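Long-range contact in polyphenol oxidase, chloroplastic (Malus domestica, PDB 6ELV), which catalyses the oxidation of mono- and o-diphenols to o-diquinones, its C-terminal domain alone being present in this crystal: residues A[56-69]-A[80-94]. Sequence-based numbering, arbitrary orientation. Where two conformers were deposited one is given.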
# COMPACT_ATOMS: atom_id res chain seq x y z
N PHE A 56 -5.04 11.42 -9.94
CA PHE A 56 -6.25 11.11 -10.68
C PHE A 56 -6.98 12.41 -10.98
O PHE A 56 -6.70 13.45 -10.38
CB PHE A 56 -7.17 10.17 -9.88
CG PHE A 56 -7.48 10.68 -8.50
CD1 PHE A 56 -6.62 10.44 -7.44
CD2 PHE A 56 -8.61 11.46 -8.28
CE1 PHE A 56 -6.90 10.95 -6.20
CE2 PHE A 56 -8.90 11.96 -7.03
CZ PHE A 56 -8.03 11.71 -5.99
N ASP A 57 -7.91 12.34 -11.93
CA ASP A 57 -8.76 13.48 -12.23
C ASP A 57 -9.82 13.61 -11.14
O ASP A 57 -10.50 12.64 -10.81
CB ASP A 57 -9.46 13.30 -13.58
CG ASP A 57 -8.55 13.55 -14.77
OD1 ASP A 57 -7.35 13.83 -14.62
OD2 ASP A 57 -9.07 13.45 -15.90
N ARG A 58 -10.02 14.84 -10.64
CA ARG A 58 -10.95 15.05 -9.54
C ARG A 58 -12.39 14.70 -9.89
O ARG A 58 -13.16 14.34 -9.00
CB ARG A 58 -10.85 16.48 -9.03
CG ARG A 58 -9.56 16.75 -8.29
CD ARG A 58 -9.40 18.24 -7.99
NE ARG A 58 -8.13 18.52 -7.32
CZ ARG A 58 -7.96 18.65 -6.01
NH1 ARG A 58 -9.00 18.57 -5.19
NH2 ARG A 58 -6.76 18.88 -5.52
N ASP A 59 -12.77 14.79 -11.17
CA ASP A 59 -14.14 14.46 -11.59
C ASP A 59 -14.37 12.97 -11.79
O ASP A 59 -15.45 12.58 -12.25
CB ASP A 59 -14.58 15.27 -12.81
CG ASP A 59 -13.75 14.99 -14.06
OD1 ASP A 59 -13.00 14.00 -14.11
OD2 ASP A 59 -13.87 15.78 -15.02
N VAL A 60 -13.40 12.13 -11.43
CA VAL A 60 -13.52 10.68 -11.53
C VAL A 60 -13.55 10.14 -10.10
O VAL A 60 -12.60 10.35 -9.33
CB VAL A 60 -12.34 10.08 -12.31
CG1 VAL A 60 -12.36 8.55 -12.25
CG2 VAL A 60 -12.33 10.57 -13.75
N ALA A 61 -14.62 9.44 -9.73
CA ALA A 61 -14.64 8.75 -8.44
C ALA A 61 -13.55 7.69 -8.43
O ALA A 61 -13.39 6.94 -9.41
CB ALA A 61 -15.99 8.08 -8.21
N VAL A 62 -12.78 7.63 -7.35
CA VAL A 62 -11.69 6.67 -7.24
C VAL A 62 -11.83 5.88 -5.95
O VAL A 62 -12.10 6.45 -4.89
CB VAL A 62 -10.31 7.36 -7.31
CG1 VAL A 62 -9.19 6.37 -6.98
CG2 VAL A 62 -10.11 7.96 -8.69
N LYS A 63 -11.65 4.57 -6.05
CA LYS A 63 -11.51 3.74 -4.87
C LYS A 63 -10.56 2.60 -5.18
O LYS A 63 -10.69 1.94 -6.22
CB LYS A 63 -12.85 3.15 -4.45
CG LYS A 63 -12.75 2.27 -3.22
CD LYS A 63 -14.12 2.00 -2.65
CE LYS A 63 -14.07 1.62 -1.19
NZ LYS A 63 -13.71 0.21 -1.04
N PHE A 64 -9.62 2.37 -4.27
CA PHE A 64 -8.84 1.15 -4.29
C PHE A 64 -8.62 0.70 -2.85
O PHE A 64 -8.55 1.51 -1.93
CB PHE A 64 -7.52 1.28 -5.08
CG PHE A 64 -6.49 2.22 -4.49
CD1 PHE A 64 -5.61 1.81 -3.49
CD2 PHE A 64 -6.35 3.51 -5.00
CE1 PHE A 64 -4.64 2.66 -2.99
CE2 PHE A 64 -5.39 4.38 -4.51
CZ PHE A 64 -4.53 3.95 -3.50
N ASP A 65 -8.53 -0.62 -2.69
CA ASP A 65 -8.35 -1.24 -1.39
C ASP A 65 -6.93 -1.78 -1.27
O ASP A 65 -6.30 -2.14 -2.27
CB ASP A 65 -9.39 -2.34 -1.17
CG ASP A 65 -10.82 -1.83 -1.23
OD1 ASP A 65 -11.07 -0.63 -0.95
OD2 ASP A 65 -11.71 -2.63 -1.54
N VAL A 66 -6.43 -1.82 -0.04
CA VAL A 66 -5.05 -2.20 0.24
C VAL A 66 -5.05 -3.38 1.19
O VAL A 66 -5.72 -3.34 2.24
CB VAL A 66 -4.27 -1.03 0.86
CG1 VAL A 66 -2.81 -1.41 1.06
CG2 VAL A 66 -4.40 0.22 -0.00
N TYR A 67 -4.29 -4.42 0.84
CA TYR A 67 -4.14 -5.62 1.65
C TYR A 67 -2.65 -5.90 1.86
O TYR A 67 -1.80 -5.47 1.08
CB TYR A 67 -4.79 -6.84 0.98
CG TYR A 67 -6.29 -6.74 0.85
CD1 TYR A 67 -6.88 -5.91 -0.10
CD2 TYR A 67 -7.12 -7.48 1.68
CE1 TYR A 67 -8.25 -5.83 -0.21
CE2 TYR A 67 -8.49 -7.40 1.57
CZ TYR A 67 -9.05 -6.56 0.64
OH TYR A 67 -10.42 -6.47 0.52
N VAL A 68 -2.35 -6.64 2.92
CA VAL A 68 -0.98 -7.04 3.23
C VAL A 68 -0.95 -8.53 3.50
O VAL A 68 -1.87 -9.08 4.11
CB VAL A 68 -0.45 -6.24 4.45
CG1 VAL A 68 0.95 -6.68 4.84
CG2 VAL A 68 -0.45 -4.75 4.14
N ASN A 69 0.14 -9.19 3.08
CA ASN A 69 0.34 -10.59 3.44
C ASN A 69 1.82 -10.84 3.70
O ASN A 69 2.69 -10.08 3.30
CB ASN A 69 -0.24 -11.60 2.42
CG ASN A 69 0.49 -11.63 1.08
OD1 ASN A 69 0.10 -10.95 0.14
ND2 ASN A 69 1.52 -12.47 0.97
N LYS A 80 -3.96 -15.34 1.65
CA LYS A 80 -3.80 -15.08 3.08
C LYS A 80 -3.67 -13.58 3.35
O LYS A 80 -3.04 -13.17 4.33
CB LYS A 80 -2.62 -15.86 3.67
CG LYS A 80 -2.73 -17.37 3.52
CD LYS A 80 -1.43 -18.05 3.94
CE LYS A 80 -1.51 -19.55 3.79
NZ LYS A 80 -1.99 -19.91 2.43
N THR A 81 -4.27 -12.76 2.48
CA THR A 81 -4.15 -11.31 2.56
C THR A 81 -5.13 -10.72 3.57
O THR A 81 -6.25 -11.20 3.74
CB THR A 81 -4.35 -10.63 1.21
OG1 THR A 81 -5.71 -10.79 0.78
CG2 THR A 81 -3.42 -11.18 0.15
N GLU A 82 -4.68 -9.65 4.21
CA GLU A 82 -5.39 -8.99 5.30
C GLU A 82 -5.63 -7.54 4.93
O GLU A 82 -4.68 -6.82 4.59
CB GLU A 82 -4.52 -9.03 6.55
CG GLU A 82 -5.20 -8.51 7.77
CD GLU A 82 -6.33 -9.42 8.22
OE1 GLU A 82 -6.27 -10.64 7.95
OE2 GLU A 82 -7.28 -8.89 8.83
N PHE A 83 -6.88 -7.10 5.05
CA PHE A 83 -7.25 -5.74 4.70
C PHE A 83 -6.54 -4.74 5.60
O PHE A 83 -6.59 -4.84 6.83
CB PHE A 83 -8.76 -5.59 4.83
CG PHE A 83 -9.26 -4.20 4.59
CD1 PHE A 83 -9.28 -3.66 3.31
CD2 PHE A 83 -9.70 -3.41 5.64
CE1 PHE A 83 -9.73 -2.36 3.08
CE2 PHE A 83 -10.16 -2.10 5.40
CZ PHE A 83 -10.17 -1.60 4.12
N ALA A 84 -5.94 -3.72 4.98
CA ALA A 84 -5.25 -2.66 5.70
C ALA A 84 -5.93 -1.30 5.61
O ALA A 84 -5.73 -0.47 6.52
CB ALA A 84 -3.81 -2.51 5.18
N GLY A 85 -6.69 -1.03 4.56
CA GLY A 85 -7.33 0.27 4.39
C GLY A 85 -7.67 0.50 2.94
O GLY A 85 -7.43 -0.34 2.08
N SER A 86 -8.24 1.67 2.68
CA SER A 86 -8.71 2.02 1.35
C SER A 86 -8.45 3.48 1.08
O SER A 86 -8.44 4.31 2.00
CB SER A 86 -10.23 1.85 1.19
OG SER A 86 -10.62 0.52 1.46
N PHE A 87 -8.25 3.80 -0.19
CA PHE A 87 -8.25 5.18 -0.66
C PHE A 87 -9.55 5.43 -1.42
O PHE A 87 -9.90 4.65 -2.31
CB PHE A 87 -7.10 5.45 -1.63
CG PHE A 87 -7.13 6.84 -2.15
CD1 PHE A 87 -6.69 7.88 -1.36
CD2 PHE A 87 -7.70 7.12 -3.39
CE1 PHE A 87 -6.77 9.17 -1.81
CE2 PHE A 87 -7.78 8.41 -3.83
CZ PHE A 87 -7.32 9.44 -3.04
N VAL A 88 -10.24 6.52 -1.09
CA VAL A 88 -11.48 6.91 -1.74
C VAL A 88 -11.43 8.39 -2.05
O VAL A 88 -11.05 9.20 -1.20
CB VAL A 88 -12.70 6.63 -0.83
CG1 VAL A 88 -13.97 7.16 -1.47
CG2 VAL A 88 -12.82 5.16 -0.54
N SER A 89 -11.86 8.76 -3.26
CA SER A 89 -12.15 10.14 -3.60
C SER A 89 -13.53 10.23 -4.21
O SER A 89 -13.88 9.43 -5.09
CB SER A 89 -11.11 10.68 -4.58
OG SER A 89 -11.36 12.04 -4.87
N VAL A 90 -14.32 11.20 -3.76
CA VAL A 90 -15.64 11.47 -4.34
C VAL A 90 -15.46 12.52 -5.44
O VAL A 90 -14.64 13.44 -5.30
CB VAL A 90 -16.68 11.86 -3.27
CG1 VAL A 90 -16.38 13.18 -2.69
CG2 VAL A 90 -18.12 11.86 -3.80
N PRO A 91 -16.16 12.38 -6.56
CA PRO A 91 -15.92 13.29 -7.69
C PRO A 91 -16.31 14.71 -7.34
O PRO A 91 -17.32 14.96 -6.67
CB PRO A 91 -16.81 12.72 -8.80
CG PRO A 91 -17.72 11.73 -8.14
CD PRO A 91 -17.09 11.29 -6.89
N HIS A 92 -15.50 15.65 -7.80
CA HIS A 92 -15.71 17.05 -7.50
C HIS A 92 -14.94 17.88 -8.51
O HIS A 92 -14.14 17.36 -9.29
CB HIS A 92 -15.26 17.38 -6.07
CG HIS A 92 -13.80 17.17 -5.83
ND1 HIS A 92 -13.26 15.93 -5.55
CD2 HIS A 92 -12.75 18.03 -5.83
CE1 HIS A 92 -11.96 16.04 -5.38
NE2 HIS A 92 -11.62 17.30 -5.54
N SER A 93 -15.20 19.18 -8.48
CA SER A 93 -14.38 20.10 -9.24
C SER A 93 -13.62 21.01 -8.29
O SER A 93 -13.96 21.16 -7.11
CB SER A 93 -15.18 20.90 -10.26
OG SER A 93 -16.07 21.77 -9.61
N HIS A 94 -12.54 21.57 -8.82
CA HIS A 94 -11.66 22.45 -8.07
C HIS A 94 -11.38 23.66 -8.94
O HIS A 94 -11.14 23.53 -10.14
CB HIS A 94 -10.38 21.68 -7.76
CG HIS A 94 -9.34 22.41 -6.98
ND1 HIS A 94 -8.68 23.53 -7.46
CD2 HIS A 94 -8.78 22.11 -5.79
CE1 HIS A 94 -7.77 23.89 -6.56
NE2 HIS A 94 -7.80 23.04 -5.55
O HOH W 1 -12.33 12.20 -7.32
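Strands 62-69 and 82-89 pair antiparallel from V62-S89 to V68-E82, and a classic beta bulge sets A84 and G85 against V66, whose O accepts from A84 N at 2.8 Å and only weakly from G85 N. On the face turned to strand 99-107, F87 joins F56 and F64 in an aromatic cluster. F64 CG is wedged between backbone N and carbonyl carbon (chi1 66°), which puts F87 CB over one face of the F64 ring, 3.5 Å from F64 CZ; the two rings, slid apart, barely overlap. F56, reaching toward F87 from the opposite direction, brings CE1 to 3.5 Å from F87 CZ, the planes oblique at 60°. This beta hairpin edges a five-stranded mixed sheet, and the cluster lies between it and the antiparallel sheet carrying F56. On the other face D65 OD1 takes two donors, K63 NZ in a salt bridge on its syn lone pair and S86 OG at 2.7 Å from above the carboxylate plane. Nearby, F83 turns its edge to the face of Y67. Past the strands, R58 NH1 gives a hydrogen bond to H92 NE2 (2.9 Å) in the imidazole plane, R58 CB sits over that ring's face, and H94 CD2 lies over one face of the guanidinium, the planes 51° apart. With an alanine in place of R58, H92 NE2 would probably lose this donor and H94 CD2 the guanidinium it packs on.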